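Local structure of HdaB,HdaA (Adhesin), HUS-associated diffuse adherence (Escherichia coli, 5D55) at residues F46-N51 with N81-F86; V94-T97 with A102-F105. The protein forms the minor tip subunit of the Hda (AAF/IV) pilus of enteroaggregative Escherichia coli, a chaperone-usher pilus probably serving adhesion, here fused to a piece of the adhesin HdaA. All coordinates share one frame; numbering follows the deposited sequence. Where two conformers were deposited one is given.

Contact 1 of 2, residues F46-N51 with N81-F86; sequences FRVWIN and NGWSSF
This is apolar packing in the HdaB part of the fusion: the indole of Trp83, carried by the loop between strands 73-79 and 94-95, leans against Phe46 and Val48 of strand 45-50. The six-membered ring does all the touching. Its corner CH2 meets CB of Phe46 at 3.7 Å, and CG2 of Val48 lies 3.7 Å from the same CH2. Both approach the ring obliquely, whereas the backbone N of Arg47 sits near its plane, at the edge. The neighbouring CZ3 lies 3.8 Å from the carbonyl O of Phe46. In a two-sheet sandwich consistent with the Ig-like fold of chaperone-usher pilus subunits, Trp83 reaches across to a second sheet as well, giving its NE1 hydrogen to the carbonyl O of Ile104 on strand 102-109. That bond helps to set the turn of the indole, which also packs on Ser103 and Phe105. With CG1 anti to the backbone N (chi1 173°), CG2 is the Val48 methyl turned to the indole. Of the Phe46 side chain, CB does the touching here; the ring heads away to lie edge-to-face with His43 and against the disulfide-bonded Cys39 and Cys128.

Contact 2 of 2, residues V94-T97 with A102-F105; sequences VFNT and ASIF
Asn96 and Ser103 make this contact alone, through one buried side-chain hydrogen bond, formed in one of the two modelled conformers of the serine, between segment 94-97 and strand 102-109, all within HdaB. Ala102, at the start of strand 102-109, packs on Ile38 of the adjoining strand. Ser103 comes next and turns its CB toward Asn96, with OG anti to its own carbonyl carbon (chi1 -79°). In this conformer OG accepts a hydrogen from ND2 of Asn96 over 3.1 Å. The bond is bent, with 137° at the hydrogen, and OG lies 28° out of the asparagine's amide plane. Beside it, the Ser103 CB comes within 3.6 Å of the same ND2. What orients the amide more firmly is its other end: OD1 of Asn96 accepts from the backbone N of Phe46 and from that of Ile98, the latter closing an Asx turn over Asn96-Ile98. With OD1 gripped twice, ND2 is left facing the serine. Ile104 points the other way, onto Thr34 and Arg36. At Phe105 the CB again starts toward 94-97, but the ring leads off to pack on Val48 and Ile78, between the sheets. Ser103 and Phe105 pair through their backbones with Ile37 and Gly35 of strand 31-38, while on the far side of the contact Asn96 pairs through its backbone with Phe46. In this conformer of Ser103 the polar bond therefore bridges two antiparallel sheets facing each other: 102-109 between 31-38 and 73-79 in one, and 94-95 at an edge of the other, next to 45-50.

Overall arrangement
The two contacts are close neighbours, their centres about 6 Å apart, and both segments of contact 1 precede those of contact 2 in the HdaB chain. Strands 45-50 and 94-95 are adjacent in one sheet, with a probable backbone hydrogen bond of 2.8 Å between Val48 O and Val94 N; another, of 2.7 Å between Ser84 O and Phe95 N, puts the 94-95 strand between strand 45-50 and the loop of contact 1. The side chains also meet: Trp83 CH2 is 3.3 Å from Asn96 ND2. Together the indole and, in the given Ser103 conformer, the Asn96-Ser103 bond join the facing sheets of the HdaB domain, a layout consistent with an Ig-like sandwich.

Contact 1 of 2, residues F46-N51 with N81-F86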
# COMPACT_ATOMS: atom_id res chain seq x y z
N PHE B 46 5.05 -10.28 5.53
CA PHE B 46 5.63 -8.99 5.89
C PHE B 46 6.93 -8.79 5.13
O PHE B 46 7.58 -9.77 4.75
CB PHE B 46 5.94 -8.93 7.39
CG PHE B 46 4.73 -9.03 8.30
CD1 PHE B 46 4.13 -7.89 8.81
CD2 PHE B 46 4.21 -10.27 8.67
CE1 PHE B 46 3.02 -7.97 9.68
CE2 PHE B 46 3.11 -10.37 9.53
CZ PHE B 46 2.51 -9.22 10.03
N ARG B 47 7.29 -7.52 4.93
CA ARG B 47 8.56 -7.11 4.37
C ARG B 47 9.15 -5.99 5.22
O ARG B 47 8.45 -5.01 5.53
CB ARG B 47 8.34 -6.61 2.94
CG ARG B 47 9.59 -6.33 2.14
CD ARG B 47 9.22 -5.76 0.78
NE ARG B 47 10.40 -5.50 -0.05
CZ ARG B 47 10.35 -5.10 -1.32
NH1 ARG B 47 9.18 -4.92 -1.93
NH2 ARG B 47 11.47 -4.89 -1.99
N VAL B 48 10.41 -6.12 5.62
CA VAL B 48 11.10 -5.12 6.46
C VAL B 48 12.48 -4.84 5.85
O VAL B 48 13.09 -5.74 5.27
CB VAL B 48 11.27 -5.64 7.91
CG1 VAL B 48 12.13 -4.71 8.75
CG2 VAL B 48 9.91 -5.83 8.58
N TRP B 49 12.96 -3.61 5.99
CA TRP B 49 14.30 -3.25 5.52
C TRP B 49 14.94 -2.16 6.36
O TRP B 49 14.25 -1.37 7.01
CB TRP B 49 14.30 -2.83 4.04
CG TRP B 49 13.41 -1.64 3.73
CD1 TRP B 49 13.80 -0.33 3.65
CD2 TRP B 49 12.00 -1.66 3.44
NE1 TRP B 49 12.72 0.46 3.34
CE2 TRP B 49 11.60 -0.33 3.20
CE3 TRP B 49 11.04 -2.69 3.37
CZ2 TRP B 49 10.29 0.02 2.89
CZ3 TRP B 49 9.73 -2.35 3.06
CH2 TRP B 49 9.36 -1.00 2.82
N ILE B 50 16.26 -2.12 6.33
CA ILE B 50 17.05 -1.08 6.99
C ILE B 50 17.24 0.12 6.06
O ILE B 50 17.57 -0.04 4.88
CB ILE B 50 18.43 -1.61 7.42
CG1 ILE B 50 18.26 -2.79 8.39
CG2 ILE B 50 19.28 -0.47 8.04
CD1 ILE B 50 19.55 -3.61 8.66
N ASN B 51 17.02 1.32 6.59
CA ASN B 51 17.32 2.54 5.85
C ASN B 51 18.74 2.98 6.16
O ASN B 51 18.98 3.74 7.10
CB ASN B 51 16.33 3.65 6.19
CG ASN B 51 14.88 3.21 6.01
OD1 ASN B 51 14.11 3.18 6.97
ND2 ASN B 51 14.51 2.85 4.78
N ASN B 81 13.99 -15.63 13.26
CA ASN B 81 13.31 -16.79 12.68
C ASN B 81 12.25 -16.39 11.67
O ASN B 81 11.53 -15.41 11.88
CB ASN B 81 12.65 -17.62 13.79
N GLY B 82 12.17 -17.13 10.60
CA GLY B 82 11.16 -16.91 9.60
C GLY B 82 11.47 -15.91 8.51
O GLY B 82 10.77 -15.85 7.54
N TRP B 83 12.52 -15.13 8.68
CA TRP B 83 12.84 -14.10 7.73
C TRP B 83 13.83 -14.57 6.67
O TRP B 83 14.80 -15.19 6.98
CB TRP B 83 13.33 -12.82 8.42
CG TRP B 83 12.35 -12.14 9.32
CD1 TRP B 83 12.25 -12.27 10.65
CD2 TRP B 83 11.35 -11.22 8.95
NE1 TRP B 83 11.27 -11.51 11.14
CE2 TRP B 83 10.68 -10.84 10.11
CE3 TRP B 83 10.93 -10.69 7.73
CZ2 TRP B 83 9.62 -9.95 10.10
CZ3 TRP B 83 9.88 -9.79 7.74
CH2 TRP B 83 9.25 -9.43 8.91
N SER B 84 13.57 -14.25 5.42
CA SER B 84 14.24 -14.75 4.28
C SER B 84 14.64 -13.44 3.44
O SER B 84 13.93 -12.50 3.40
CB SER B 84 13.46 -15.79 3.48
OG SER B 84 13.17 -16.93 4.26
N SER B 85 15.76 -13.47 2.75
CA SER B 85 16.09 -12.45 1.80
C SER B 85 16.27 -13.05 0.40
O SER B 85 16.72 -14.13 0.27
CB SER B 85 17.32 -11.71 2.28
OG SER B 85 17.76 -10.73 1.42
N PHE B 86 15.84 -12.34 -0.63
CA PHE B 86 15.96 -12.80 -2.00
C PHE B 86 17.37 -12.56 -2.48
O PHE B 86 17.88 -11.49 -2.39
CB PHE B 86 14.98 -12.13 -2.93
CG PHE B 86 13.59 -12.64 -2.80
CD1 PHE B 86 13.24 -13.85 -3.32
CD2 PHE B 86 12.64 -11.91 -2.16
CE1 PHE B 86 12.00 -14.31 -3.21
CE2 PHE B 86 11.39 -12.36 -2.05
CZ PHE B 86 11.06 -13.57 -2.56

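Contact 2 of 2, residues V94-T97 with A102-F105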
# COMPACT_ATOMS: atom_id res chain seq x y z
N VAL B 94 13.99 -7.97 3.86
CA VAL B 94 13.72 -9.36 4.21
C VAL B 94 12.22 -9.58 4.18
O VAL B 94 11.44 -8.62 4.35
CB VAL B 94 14.29 -9.75 5.61
CG1 VAL B 94 15.82 -9.74 5.61
CG2 VAL B 94 13.75 -8.81 6.69
N PHE B 95 11.82 -10.83 3.96
CA PHE B 95 10.42 -11.20 3.80
C PHE B 95 10.09 -12.34 4.72
O PHE B 95 10.93 -13.19 5.02
CB PHE B 95 10.13 -11.69 2.38
CG PHE B 95 10.19 -10.64 1.31
CD1 PHE B 95 11.41 -10.14 0.86
CD2 PHE B 95 9.02 -10.18 0.71
CE1 PHE B 95 11.46 -9.18 -0.16
CE2 PHE B 95 9.05 -9.22 -0.32
CZ PHE B 95 10.28 -8.72 -0.75
N ASN B 96 8.85 -12.44 5.15
CA ASN B 96 8.34 -13.65 5.72
C ASN B 96 6.98 -13.97 5.12
O ASN B 96 6.46 -13.21 4.39
CB ASN B 96 8.31 -13.61 7.24
CG ASN B 96 7.27 -12.71 7.79
OD1 ASN B 96 6.23 -12.48 7.20
ND2 ASN B 96 7.53 -12.21 8.95
N THR B 97 6.44 -15.12 5.45
CA THR B 97 5.14 -15.52 4.97
C THR B 97 4.17 -15.75 6.09
O THR B 97 3.42 -16.66 6.04
CB THR B 97 5.19 -16.76 4.11
OG1 THR B 97 5.78 -17.81 4.85
CG2 THR B 97 5.95 -16.53 2.89
N ALA B 102 1.02 -10.25 13.58
CA ALA B 102 2.27 -9.68 14.10
C ALA B 102 3.51 -10.55 13.89
O ALA B 102 3.46 -11.78 13.98
CB ALA B 102 2.10 -9.34 15.58
N SER B 103 4.64 -9.87 13.63
CA SER B 103 5.93 -10.53 13.43
C SER B 103 7.06 -9.79 14.13
O SER B 103 7.16 -8.56 14.02
CB SER B 103 6.26 -10.61 11.93
OG SER B 103 5.57 -11.66 11.29
N ILE B 104 7.93 -10.53 14.81
CA ILE B 104 9.13 -9.99 15.45
C ILE B 104 10.32 -10.12 14.50
O ILE B 104 10.46 -11.12 13.78
CB ILE B 104 9.45 -10.76 16.77
CG1 ILE B 104 8.30 -10.61 17.77
CG2 ILE B 104 10.80 -10.29 17.39
CD1 ILE B 104 8.07 -9.20 18.27
N PHE B 105 11.17 -9.09 14.48
CA PHE B 105 12.45 -9.14 13.80
C PHE B 105 13.52 -8.50 14.70
O PHE B 105 13.17 -7.91 15.75
CB PHE B 105 12.37 -8.43 12.43
CG PHE B 105 12.06 -6.95 12.51
CD1 PHE B 105 13.09 -6.01 12.57
CD2 PHE B 105 10.74 -6.51 12.56
CE1 PHE B 105 12.81 -4.65 12.66
CE2 PHE B 105 10.45 -5.16 12.64
CZ PHE B 105 11.47 -4.23 12.70